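Local coordinates for protein pentalenene synthase (Streptomyces chartreusis NRRL 3882, PDB 6Q4S) that converts (2E,6E)-farnesyl diphosphate, probably with magnesium as cofactor, into the bicyclic sesquiterpenol 7-epi-alpha-eudesmol, releasing diphosphate, at residues V157-A161 with R162-G166. Residues are numbered along the deposited sequence; the frame is centred on the assembly and turned at random.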
ATOM      1  N   VAL A 157     -14.439  -5.110  13.574  1.00 31.79           N
ATOM      2  CA  VAL A 157     -14.776  -6.480  13.847  1.00 35.33           C
ATOM      3  C   VAL A 157     -14.248  -6.989  15.206  1.00 42.86           C
ATOM      4  O   VAL A 157     -14.988  -7.774  15.942  1.00 36.72           O
ATOM      5  CB  VAL A 157     -14.290  -7.397  12.720  1.00 36.16           C
ATOM      6  CG1 VAL A 157     -14.362  -8.852  13.121  1.00 31.83           C
ATOM      7  CG2 VAL A 157     -15.113  -7.178  11.407  1.00 37.25           C
ATOM      8  N   ASP A 158     -12.984  -6.639  15.524  1.00 37.34           N
ATOM      9  CA  ASP A 158     -12.400  -7.071  16.808  1.00 41.34           C
ATOM     10  C   ASP A 158     -13.073  -6.321  17.962  1.00 35.81           C
ATOM     11  O   ASP A 158     -13.299  -6.915  19.001  1.00 41.02           O
ATOM     12  CB  ASP A 158     -10.864  -6.887  16.882  1.00 44.07           C
ATOM     13  CG  ASP A 158     -10.090  -7.873  16.010  1.00 51.99           C
ATOM     14  OD1 ASP A 158     -10.473  -9.073  15.898  1.00 51.88           O
ATOM     15  OD2 ASP A 158      -9.047  -7.439  15.428  1.00 59.98           O
ATOM     16  N   LEU A 159     -13.357  -5.037  17.783  1.00 34.25           N
ATOM     17  CA  LEU A 159     -14.043  -4.212  18.790  1.00 40.10           C
ATOM     18  C   LEU A 159     -15.356  -4.824  19.209  1.00 49.70           C
ATOM     19  O   LEU A 159     -15.706  -4.793  20.395  1.00 46.10           O
ATOM     20  CB  LEU A 159     -14.351  -2.803  18.344  1.00 44.71           C
ATOM     21  CG  LEU A 159     -13.459  -1.619  18.713  1.00 55.33           C
ATOM     22  CD1 LEU A 159     -14.077  -0.345  18.155  1.00 57.42           C
ATOM     23  CD2 LEU A 159     -13.312  -1.465  20.214  1.00 57.53           C
ATOM     24  N   ALA A 160     -16.072  -5.375  18.236  1.00 45.80           N
ATOM     25  CA  ALA A 160     -17.358  -5.984  18.480  1.00 41.74           C
ATOM     26  C   ALA A 160     -17.201  -7.335  19.107  1.00 41.39           C
ATOM     27  O   ALA A 160     -17.862  -7.583  20.082  1.00 39.88           O
ATOM     28  CB  ALA A 160     -18.161  -6.075  17.196  1.00 46.10           C
ATOM     29  N   ALA A 161     -16.369  -8.212  18.548  1.00 39.03           N
ATOM     30  CA  ALA A 161     -16.111  -9.518  19.126  1.00 41.52           C
ATOM     31  C   ALA A 161     -15.570  -9.428  20.584  1.00 41.61           C
ATOM     32  O   ALA A 161     -15.808 -10.298  21.371  1.00 43.08           O
ATOM     33  CB  ALA A 161     -15.170 -10.325  18.275  1.00 42.04           C
ATOM     34  N   ARG A 162     -14.887  -8.356  20.945  1.00 41.67           N
ATOM     35  CA  ARG A 162     -14.347  -8.202  22.311  1.00 43.11           C
ATOM     36  C   ARG A 162     -15.307  -7.592  23.342  1.00 49.00           C
ATOM     37  O   ARG A 162     -14.937  -7.452  24.515  1.00 42.05           O
ATOM     38  CB  ARG A 162     -13.071  -7.357  22.269  1.00 37.84           C
ATOM     39  CG  ARG A 162     -11.926  -8.153  21.662  1.00 39.42           C
ATOM     40  CD  ARG A 162     -10.773  -7.215  21.327  1.00 41.95           C
ATOM     41  NE  ARG A 162      -9.730  -7.994  20.656  1.00 44.86           N
ATOM     42  CZ  ARG A 162      -8.547  -7.499  20.300  1.00 49.18           C
ATOM     43  NH1 ARG A 162      -8.231  -6.257  20.585  1.00 45.27           N
ATOM     44  NH2 ARG A 162      -7.652  -8.297  19.708  1.00 56.98           N
ATOM     45  N   GLY A 163     -16.514  -7.216  22.918  1.00 46.50           N
ATOM     46  CA  GLY A 163     -17.469  -6.657  23.809  1.00 41.43           C
ATOM     47  C   GLY A 163     -17.206  -5.219  24.029  1.00 42.39           C
ATOM     48  O   GLY A 163     -17.577  -4.693  25.054  1.00 43.41           O
ATOM     49  N   LEU A 164     -16.562  -4.547  23.070  1.00 34.18           N
ATOM     50  CA  LEU A 164     -16.144  -3.187  23.275  1.00 37.59           C
ATOM     51  C   LEU A 164     -16.905  -2.140  22.475  1.00 39.41           C
ATOM     52  O   LEU A 164     -16.502  -0.962  22.437  1.00 38.29           O
ATOM     53  CB  LEU A 164     -14.642  -3.049  23.016  1.00 37.23           C
ATOM     54  CG  LEU A 164     -13.739  -3.859  23.977  1.00 37.51           C
ATOM     55  CD1 LEU A 164     -12.317  -3.912  23.392  1.00 39.35           C
ATOM     56  CD2 LEU A 164     -13.759  -3.213  25.334  1.00 35.35           C
ATOM     57  N   GLU A 165     -18.008  -2.514  21.853  1.00 50.77           N
ATOM     58  CA  GLU A 165     -18.821  -1.463  21.211  1.00 57.42           C
ATOM     59  C   GLU A 165     -19.393  -0.563  22.289  1.00 54.28           C
ATOM     60  O   GLU A 165     -19.658  -0.995  23.413  1.00 63.91           O
ATOM     61  CB  GLU A 165     -19.938  -2.039  20.408  1.00 63.31           C
ATOM     62  CG  GLU A 165     -19.445  -2.827  19.235  1.00 71.69           C
ATOM     63  CD  GLU A 165     -20.614  -3.301  18.413  1.00 81.93           C
ATOM     64  OE1 GLU A 165     -20.898  -4.537  18.436  1.00 73.57           O
ATOM     65  OE2 GLU A 165     -21.258  -2.411  17.791  1.00 87.94           O
ATOM     66  N   GLY A 166     -19.529   0.697  21.964  1.00 47.67           N
ATOM     67  CA  GLY A 166     -19.953   1.657  22.920  1.00 48.62           C
ATOM     68  C   GLY A 166     -18.823   2.218  23.720  1.00 49.61           C
ATOM     69  O   GLY A 166     -19.089   3.057  24.544  1.00 50.01           O
TER
HETATM   70  O   HOH W   1     -10.820 -10.185  18.510  1.00 63.11           O
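Leu159 and Leu164 meet where helix 136-161 ends and the chain turns back on itself. Three backbone bonds into the last helical turn define the ending. Arg162 N donates to Asp158 O, closing a final i to i+4 step. Leu164 N then reaches back to Leu159 O at 2.8 Å, almost in line with the carbonyl (C=O...N angle 176°), whereas Gly163 N approaches Ala160 O from above the carbonyl plane, at 3.2 Å. This is a Schellman motif: Gly163, in the left-handed helical region (phi 81°), ends the helix and lets the chain reverse.

The tight part lies beside the Leu164 bond. There CD2 of Leu159 presses on CB of Leu164 at 3.5 Å, closer than carbons usually come, and the two side chains run roughly perpendicular. The Leu159 chi1 of -98°, away from a staggered value, directs its branch into this contact.

The exposed Arg162 and Glu165 form the looser, solvent side. Arg162, extended from CG to NE, passes over Asp158 O, and its guanidinium has Asp158 CB over one face, off centre. OD2 of Asp158, 4.6 Å from NH2 of Arg162 and well out of the guanidinium plane, is beyond a salt bridge. A water donates to Asp158 OD1 and accepts a weak bond from Arg162 NE (3.3 Å). Asp158 itself is buried, its OD1 salt-bridged to Arg114 of the second subunit. The extended Glu165 side chain lies alongside Ala160, OE1 3.4 Å from Ala160 CB, and about 9 Å from the side chain of Glu231, a probable magnesium ligand.

Within the all-helical terpene synthase fold, this surface turn leads toward helix 170-180. Val157, Asp158 and Ala161 rest on Ala91 of helix 90-103, Leu159 touches Leu168 in the following loop, and Glu165 meets the His238 loop before helix 240-248.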